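Local coordinates for glucocorticoid modulatory element-binding protein 1 (Homo sapiens, PDB 1OQJ) that binds glucocorticoid modulatory elements in promoter DNA through its SAND domain, raising sensitivity to low glucocorticoid levels, and assists parvovirus replication, at residues Tyr83-Asp86 against Lys87-Asn91. Numbering follows the deposited sequence.
Sequences YQHD and KVCSN. With ZN (zinc ion), chain C.
H85 and C89, four residues apart, reach the same zinc ion from consecutive arms of one turn, a compact example of how a local backbone fold can set two metal ligands side by side. H85 NE2 lies 2.1 Å from the zinc ion and C89 SG 2.4 Å. C89 SG is almost exactly trans to the backbone N (chi1 -178°), and H85 CG is turned some 25° from that position (chi1 -155°), directions that let the two ligand atoms converge to 3.6 Å between H85 NE2 and C89 SG. The sulfur stands oblique to the ring. At the ring's edge, in its plane, the V88 O atom comes within 3.4 Å of H85 CD2. H85 ND1 is hydrogen-bonded to OD2 of D81, so the ring is held at both nitrogens, which probably also strengthens NE2 as a zinc donor. C93 and the sequence-distant C28 complete the site of three cysteines and one histidine, which ties the loop after helix 71-76 back to the body of the SAND domain. The turn between the ligands is gripped at Q84 O, which accepts from both V88 N (2.8 Å) and K87 N; the first bond runs nearly along the carbonyl direction, the second comes from above its plane. A water adds a further link, donating to Y83 O and V88 O. D86 and K87, next to each other in sequence, lie side by side and point the same way, the carboxylate OD2 of D86 lying 3.4 Å from K87 CG, yet their charged ends remain apart. C89 SG also accepts a weak hydrogen bond from N91 N, which may slightly temper the charge on the sulfur.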
loop_
_atom_site.group_PDB
_atom_site.type_symbol
_atom_site.label_atom_id
_atom_site.label_comp_id
_atom_site.label_asym_id
_atom_site.label_seq_id
_atom_site.Cartn_x
_atom_site.Cartn_y
_atom_site.Cartn_z
ATOM N N TYR A 83 4.714 -8.703 0.843
ATOM C CA TYR A 83 5.691 -9.512 1.568
ATOM C C TYR A 83 5.390 -10.999 1.371
ATOM O O TYR A 83 4.265 -11.453 1.604
ATOM C CB TYR A 83 5.647 -9.161 3.060
ATOM C CG TYR A 83 6.675 -9.879 3.901
ATOM C CD1 TYR A 83 8.021 -9.864 3.551
ATOM C CD2 TYR A 83 6.303 -10.559 5.056
ATOM C CE1 TYR A 83 8.971 -10.510 4.331
ATOM C CE2 TYR A 83 7.250 -11.210 5.848
ATOM C CZ TYR A 83 8.580 -11.180 5.477
ATOM O OH TYR A 83 9.530 -11.835 6.233
ATOM N N GLN A 84 6.403 -11.748 0.938
ATOM C CA GLN A 84 6.277 -13.187 0.695
ATOM C C GLN A 84 5.212 -13.519 -0.344
ATOM O O GLN A 84 4.573 -14.566 -0.268
ATOM C CB GLN A 84 5.938 -13.927 1.995
ATOM C CG GLN A 84 6.943 -13.738 3.112
ATOM C CD GLN A 84 6.644 -14.628 4.303
ATOM O OE1 GLN A 84 5.637 -14.451 4.992
ATOM N NE2 GLN A 84 7.514 -15.597 4.545
ATOM N N HIS A 85 5.035 -12.648 -1.331
ATOM C CA HIS A 85 4.001 -12.875 -2.334
ATOM C C HIS A 85 4.108 -14.190 -3.096
ATOM O O HIS A 85 3.095 -14.728 -3.543
ATOM C CB HIS A 85 3.959 -11.718 -3.334
ATOM C CG HIS A 85 2.630 -11.560 -4.005
ATOM N ND1 HIS A 85 2.435 -10.741 -5.093
ATOM C CD2 HIS A 85 1.424 -12.103 -3.717
ATOM C CE1 HIS A 85 1.161 -10.783 -5.448
ATOM N NE2 HIS A 85 0.528 -11.602 -4.629
ATOM N N ASP A 86 5.320 -14.712 -3.246
ATOM C CA ASP A 86 5.479 -15.963 -3.970
ATOM C C ASP A 86 4.872 -17.151 -3.223
ATOM O O ASP A 86 4.658 -18.208 -3.812
ATOM C CB ASP A 86 6.957 -16.236 -4.266
ATOM C CG ASP A 86 7.799 -16.325 -3.012
ATOM O OD1 ASP A 86 8.964 -16.762 -3.114
ATOM O OD2 ASP A 86 7.306 -15.956 -1.927
ATOM N N LYS A 87 4.578 -16.978 -1.936
ATOM C CA LYS A 87 4.003 -18.065 -1.139
ATOM C C LYS A 87 2.678 -17.705 -0.474
ATOM O O LYS A 87 1.877 -18.581 -0.146
ATOM C CB LYS A 87 5.001 -18.504 -0.062
ATOM C CG LYS A 87 6.329 -18.987 -0.617
ATOM C CD LYS A 87 7.323 -19.292 0.488
ATOM C CE LYS A 87 8.663 -19.719 -0.093
ATOM N NZ LYS A 87 9.683 -19.972 0.963
ATOM N N VAL A 88 2.453 -16.411 -0.278
ATOM C CA VAL A 88 1.239 -15.927 0.364
ATOM C C VAL A 88 0.459 -15.067 -0.625
ATOM O O VAL A 88 0.849 -13.937 -0.921
ATOM C CB VAL A 88 1.594 -15.102 1.619
ATOM C CG1 VAL A 88 0.332 -14.560 2.267
ATOM C CG2 VAL A 88 2.371 -15.973 2.600
ATOM N N CYS A 89 -0.645 -15.611 -1.129
ATOM C CA CYS A 89 -1.463 -14.914 -2.116
ATOM C C CYS A 89 -2.930 -15.334 -2.021
ATOM O O CYS A 89 -3.236 -16.486 -1.710
ATOM C CB CYS A 89 -0.919 -15.218 -3.519
ATOM S SG CYS A 89 -1.756 -14.393 -4.897
ATOM N N SER A 90 -3.834 -14.396 -2.288
ATOM C CA SER A 90 -5.266 -14.678 -2.229
ATOM C C SER A 90 -5.833 -14.984 -3.608
ATOM O O SER A 90 -6.978 -15.419 -3.728
ATOM C CB SER A 90 -6.016 -13.478 -1.668
ATOM O OG SER A 90 -5.939 -12.395 -2.581
ATOM N N ASN A 91 -5.037 -14.731 -4.640
ATOM C CA ASN A 91 -5.455 -14.966 -6.016
ATOM C C ASN A 91 -6.520 -13.958 -6.444
ATOM O O ASN A 91 -7.244 -14.190 -7.413
ATOM C CB ASN A 91 -5.999 -16.389 -6.167
ATOM C CG ASN A 91 -5.009 -17.441 -5.711
ATOM O OD1 ASN A 91 -3.918 -17.565 -6.265
ATOM N ND2 ASN A 91 -5.387 -18.209 -4.692
HETATM ZN ZN ZN C . -1.519 -12.052 -4.601
HETATM O O HOH W 1 1.717 -11.599 0.383
#